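Local atomic coordinates of integral membrane indolylacetylinositol arabinosyltransferase EmbC (Mycolicibacterium smegmatis, PDB entry 7BVE), a protein that probably transfers arabinose units in building the arabinan of the mycobacterial cell wall, working as a membrane-embedded glycosyltransferase. Residues Ala757-Ser763 against Val845-Tyr851; Glu877-Asp883 against Ala920-Val926. All coordinates share one frame; numbering follows the deposited sequence.

Contact 1: Ala757-Ser763 against Val845-Tyr851; sequences ALGAVTS and VLRSAWY
R847 sends CG anti to its backbone N (chi1 -176°) and then bends at chi3 (-63°), which brings NH2 alongside the T762 side chain on the neighbouring strand, against OG1 and CB. This is a short antiparallel strand pairing in the β-rich C-terminal domain of EmbC, where the end of the loop 757-761 runs into strand 762-764 beside strand 845-847. NH2 of R847 comes to 3.0 Å from OG1 of T762, which lies at the edge of the guanidinium, near its plane. The arginine chain on the way there passes V761, whose CG2 is 3.9 Å from CG of R847.

The two residues also form the hydrogen-bonded pair of the register: R847 N donates to T762 O at 2.9 Å with an N-H...O angle of 150°, whereas the return bond from T762 N to R847 O is weak at 3.5 Å. Away from the R847 face, CD1 of L846 reaches T762 O at 3.3 Å and lies 3.7 Å from CA of G759; L833 of strand 833-834 packs against the same leucine and against L758.

Beyond the strand the chains stay together through the loop. OG of S848 lies within weak-bonding distance of three carbonyl oxygens, those of A757, L758 and its neighbour A849, and which of them takes its single proton is not settled. The A849 amide adds a weak bond to the A757 carbonyl. The methyl groups of A760 and A849 meet here, CB to CB at 3.7 Å, while E752 touches A757 and A760 from a neighbouring loop. OH of Y851 lies 3.4 Å from A757 O.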
# COMPACT_ATOMS: atom_id res chain seq x y z
N ALA A 757 50.96 4.96 -21.08
CA ALA A 757 50.32 5.49 -22.28
C ALA A 757 48.84 5.80 -22.09
O ALA A 757 48.25 6.44 -22.96
CB ALA A 757 50.49 4.53 -23.45
N LEU A 758 48.23 5.36 -20.99
CA LEU A 758 46.88 5.82 -20.68
C LEU A 758 46.89 7.28 -20.25
O LEU A 758 46.14 8.10 -20.79
CB LEU A 758 46.25 4.94 -19.60
CG LEU A 758 44.85 5.36 -19.18
CD1 LEU A 758 43.90 5.36 -20.35
CD2 LEU A 758 44.34 4.43 -18.10
N GLY A 759 47.70 7.62 -19.26
CA GLY A 759 47.91 9.01 -18.90
C GLY A 759 49.16 9.59 -19.51
O GLY A 759 50.09 9.96 -18.79
N ALA A 760 49.22 9.68 -20.84
CA ALA A 760 50.49 9.95 -21.50
C ALA A 760 50.85 11.43 -21.45
O ALA A 760 51.87 11.82 -20.86
CB ALA A 760 50.44 9.47 -22.94
N VAL A 761 50.03 12.27 -22.07
CA VAL A 761 50.42 13.66 -22.30
C VAL A 761 49.88 14.62 -21.25
O VAL A 761 50.45 15.71 -21.07
CB VAL A 761 50.01 14.11 -23.71
CG1 VAL A 761 50.77 13.31 -24.75
CG2 VAL A 761 48.52 13.96 -23.92
N THR A 762 48.80 14.27 -20.55
CA THR A 762 48.27 15.13 -19.49
C THR A 762 47.59 14.25 -18.46
O THR A 762 46.64 13.53 -18.79
CB THR A 762 47.28 16.15 -20.05
OG1 THR A 762 47.95 17.05 -20.94
CG2 THR A 762 46.64 16.94 -18.93
N SER A 763 48.08 14.30 -17.22
CA SER A 763 47.47 13.54 -16.13
C SER A 763 47.80 14.26 -14.82
O SER A 763 48.92 14.19 -14.33
CB SER A 763 47.98 12.11 -16.10
OG SER A 763 49.36 12.05 -15.78
N VAL A 845 42.25 16.55 -15.03
CA VAL A 845 42.09 16.48 -16.48
C VAL A 845 43.03 15.41 -17.01
O VAL A 845 44.24 15.48 -16.81
CB VAL A 845 42.38 17.83 -17.18
CG1 VAL A 845 42.49 17.64 -18.69
CG2 VAL A 845 41.28 18.84 -16.88
N LEU A 846 42.46 14.42 -17.70
CA LEU A 846 43.21 13.32 -18.28
C LEU A 846 43.11 13.36 -19.80
O LEU A 846 42.05 13.62 -20.36
CB LEU A 846 42.70 11.98 -17.74
CG LEU A 846 43.39 10.72 -18.23
CD1 LEU A 846 44.86 10.85 -17.98
CD2 LEU A 846 42.85 9.52 -17.49
N ARG A 847 44.24 13.12 -20.45
CA ARG A 847 44.31 13.15 -21.91
C ARG A 847 45.30 12.09 -22.35
O ARG A 847 46.47 12.14 -21.98
CB ARG A 847 44.73 14.53 -22.39
CG ARG A 847 44.73 14.69 -23.89
CD ARG A 847 45.09 16.11 -24.28
NE ARG A 847 44.10 17.06 -23.79
CZ ARG A 847 44.35 18.01 -22.89
NH1 ARG A 847 43.38 18.82 -22.51
NH2 ARG A 847 45.57 18.15 -22.39
N SER A 848 44.83 11.14 -23.16
CA SER A 848 45.58 9.92 -23.40
C SER A 848 46.59 10.09 -24.53
O SER A 848 46.90 11.20 -24.97
CB SER A 848 44.62 8.77 -23.72
OG SER A 848 45.34 7.60 -24.02
N ALA A 849 47.14 8.96 -24.97
CA ALA A 849 47.99 8.91 -26.15
C ALA A 849 47.14 8.61 -27.38
O ALA A 849 45.92 8.46 -27.29
CB ALA A 849 49.09 7.86 -25.97
N TRP A 850 47.77 8.52 -28.54
CA TRP A 850 47.06 8.19 -29.76
C TRP A 850 47.07 6.68 -29.95
O TRP A 850 48.14 6.06 -29.90
CB TRP A 850 47.68 8.89 -30.97
CG TRP A 850 47.51 10.37 -30.93
CD1 TRP A 850 48.44 11.29 -30.58
CD2 TRP A 850 46.31 11.10 -31.24
NE1 TRP A 850 47.91 12.55 -30.66
CE2 TRP A 850 46.61 12.46 -31.06
CE3 TRP A 850 45.03 10.74 -31.66
CZ2 TRP A 850 45.67 13.46 -31.28
CZ3 TRP A 850 44.10 11.73 -31.87
CH2 TRP A 850 44.42 13.07 -31.69
N TYR A 851 45.90 6.09 -30.14
CA TYR A 851 45.76 4.65 -30.33
C TYR A 851 45.41 4.35 -31.78
O TYR A 851 44.49 4.96 -32.33
CB TYR A 851 44.69 4.07 -29.42
CG TYR A 851 45.05 4.07 -27.97
CD1 TYR A 851 45.96 3.16 -27.46
CD2 TYR A 851 44.46 4.96 -27.09
CE1 TYR A 851 46.29 3.14 -26.14
CE2 TYR A 851 44.79 4.96 -25.75
CZ TYR A 851 45.70 4.04 -25.28
OH TYR A 851 46.04 4.03 -23.96

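Contact 2: Glu877-Asp883 against Ala920-Val926; sequences EVQWATD and ATQIRLV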
# COMPACT_ATOMS: atom_id res chain seq x y z
N GLU A 877 35.12 11.26 -23.12
CA GLU A 877 34.87 11.39 -24.55
C GLU A 877 36.00 10.73 -25.33
O GLU A 877 37.04 10.37 -24.78
CB GLU A 877 34.75 12.85 -24.98
CG GLU A 877 33.56 13.58 -24.38
CD GLU A 877 33.47 15.01 -24.84
OE1 GLU A 877 34.37 15.45 -25.59
OE2 GLU A 877 32.51 15.70 -24.45
N VAL A 878 35.77 10.57 -26.63
CA VAL A 878 36.77 10.05 -27.56
C VAL A 878 37.14 11.19 -28.49
O VAL A 878 36.28 12.02 -28.82
CB VAL A 878 36.22 8.83 -28.34
CG1 VAL A 878 37.27 8.22 -29.27
CG2 VAL A 878 35.74 7.78 -27.40
N GLN A 879 38.40 11.26 -28.89
CA GLN A 879 38.86 12.33 -29.76
C GLN A 879 39.59 11.69 -30.94
O GLN A 879 40.77 11.34 -30.82
CB GLN A 879 39.76 13.27 -28.97
CG GLN A 879 40.03 14.63 -29.59
CD GLN A 879 40.84 15.48 -28.64
OE1 GLN A 879 41.32 15.00 -27.62
NE2 GLN A 879 40.95 16.77 -28.95
N TRP A 880 38.90 11.53 -32.07
CA TRP A 880 39.52 10.84 -33.19
C TRP A 880 40.19 11.82 -34.14
O TRP A 880 39.83 12.99 -34.21
CB TRP A 880 38.50 10.01 -33.98
CG TRP A 880 37.46 10.80 -34.71
CD1 TRP A 880 37.55 11.32 -35.98
CD2 TRP A 880 36.16 11.13 -34.25
NE1 TRP A 880 36.39 11.97 -36.31
CE2 TRP A 880 35.51 11.86 -35.26
CE3 TRP A 880 35.47 10.87 -33.06
CZ2 TRP A 880 34.21 12.34 -35.13
CZ3 TRP A 880 34.19 11.35 -32.93
CH2 TRP A 880 33.57 12.08 -33.95
N ALA A 881 41.13 11.31 -34.93
CA ALA A 881 41.83 12.12 -35.90
C ALA A 881 42.39 11.22 -36.99
O ALA A 881 42.38 9.99 -36.87
CB ALA A 881 42.96 12.93 -35.26
N THR A 882 42.88 11.84 -38.05
CA THR A 882 43.60 11.14 -39.10
C THR A 882 45.09 11.14 -38.76
O THR A 882 45.49 11.41 -37.62
CB THR A 882 43.34 11.77 -40.46
OG1 THR A 882 43.92 13.08 -40.50
CG2 THR A 882 41.85 11.90 -40.71
N ASP A 883 45.93 10.80 -39.74
CA ASP A 883 47.38 10.86 -39.53
C ASP A 883 47.85 12.31 -39.41
O ASP A 883 48.53 12.68 -38.44
CB ASP A 883 48.10 10.16 -40.68
CG ASP A 883 47.92 8.65 -40.66
OD1 ASP A 883 47.76 8.08 -39.56
OD2 ASP A 883 47.94 8.04 -41.75
N ALA A 920 38.80 8.20 -39.96
CA ALA A 920 39.59 8.31 -38.75
C ALA A 920 40.56 7.15 -38.64
O ALA A 920 40.27 6.03 -39.07
CB ALA A 920 38.69 8.35 -37.52
N THR A 921 41.72 7.42 -38.05
CA THR A 921 42.76 6.41 -37.99
C THR A 921 43.27 6.25 -36.57
O THR A 921 43.65 5.15 -36.15
CB THR A 921 43.91 6.80 -38.94
OG1 THR A 921 43.37 7.05 -40.25
CG2 THR A 921 44.94 5.69 -39.04
N GLN A 922 43.25 7.34 -35.80
CA GLN A 922 43.83 7.36 -34.46
C GLN A 922 42.84 8.01 -33.51
O GLN A 922 42.23 9.02 -33.85
CB GLN A 922 45.15 8.14 -34.46
CG GLN A 922 46.20 7.56 -35.39
CD GLN A 922 47.46 8.38 -35.42
OE1 GLN A 922 47.57 9.37 -34.71
NE2 GLN A 922 48.40 7.98 -36.25
N ILE A 923 42.68 7.43 -32.32
CA ILE A 923 41.78 7.98 -31.32
C ILE A 923 42.56 8.31 -30.05
O ILE A 923 43.74 7.97 -29.92
CB ILE A 923 40.60 7.03 -31.00
CG1 ILE A 923 41.10 5.73 -30.39
CG2 ILE A 923 39.80 6.74 -32.23
CD1 ILE A 923 40.01 4.88 -29.84
N ARG A 924 41.87 8.95 -29.11
CA ARG A 924 42.50 9.43 -27.89
C ARG A 924 41.42 9.67 -26.85
O ARG A 924 40.37 10.22 -27.17
CB ARG A 924 43.29 10.72 -28.16
CG ARG A 924 44.10 11.21 -26.97
CD ARG A 924 44.97 12.40 -27.34
NE ARG A 924 44.22 13.62 -27.57
CZ ARG A 924 44.76 14.75 -28.02
NH1 ARG A 924 46.05 14.80 -28.31
NH2 ARG A 924 44.00 15.82 -28.21
N LEU A 925 41.67 9.22 -25.63
CA LEU A 925 40.66 9.38 -24.56
C LEU A 925 40.78 10.79 -23.99
O LEU A 925 41.78 11.43 -24.22
CB LEU A 925 40.91 8.34 -23.48
CG LEU A 925 40.35 6.94 -23.73
CD1 LEU A 925 41.14 5.90 -23.00
CD2 LEU A 925 38.92 6.88 -23.28
N VAL A 926 39.79 11.22 -23.22
CA VAL A 926 39.77 12.58 -22.65
C VAL A 926 38.88 12.50 -21.42
O VAL A 926 37.87 11.87 -21.55
CB VAL A 926 39.12 13.52 -23.67
CG1 VAL A 926 38.33 14.60 -22.99
CG2 VAL A 926 40.08 14.10 -24.69
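The side chains of Q879 and R924 run alongside each other in the same direction, and the guanidinium grips the amide oxygen side-on across an antiparallel strand pair that carries a classic β bulge. OE1 of Q879 accepts from NH2 of R924 at 2.9 Å and from NE of R924 at 3.2 Å. It lies in the guanidinium plane, yet both nitrogens approach from one face of the amide, well above its plane and not on a lone pair, since the two flat groups are turned 68° apart. An extended glutamine chain meets an arginine bent at chi3 (71°), so the two polar ends draw level.

Between the backbones of the same two residues, Q879 N donates to R924 O at 2.8 Å, in the carbonyl plane. Farther along, A881 N bonds Q922 O almost straight along the C=O axis, at 2.8 Å. The bulge is here: two consecutive amides, T921 N (2.9 Å) and Q922 N (3.0 Å), both donate to A881 O, reaching it from opposite faces of the carbonyl plane. At the far end E877 N bonds V926 O.

Apolar groups flank the backbone. CG1 of V878 meets CB of I923, and I895 and F897 of strand 895-899 cover the valine beyond. The chi1 of W880 (67°) sets its ring astride the main chain, flanked by both N and C, and its CD1 reaches CB of A920 at 3.5 Å.

Outside the two segments, P891 touches Q879, and N889 makes a weak hydrogen bond to NH1 of R924. S894 takes OE1 of E877, and T882, the N-cap of helix 883-887, has its OG1 bonded to the backbone N of Q885.

How the contacts relate
Contacts 1 and 2 are neighbours in one antiparallel sheet, their centres about 12 Å apart, and the shared border runs between 845-851 and 920-926. Two probable hydrogen bonds cross it, Y851 N to I923 O at 2.9 Å and S848 N to L925 O at 3.2 Å. R924, which holds Q879 in contact 2, also packs against contact 1: its CD is 3.3 Å from S848 O, and its NH1 lies 3.3 Å from CZ2 of W850. The side chain of V845, in contact 1, is about 11 Å from the bound calcium ion. None of the four segments includes a residue of the ethambutol pocket.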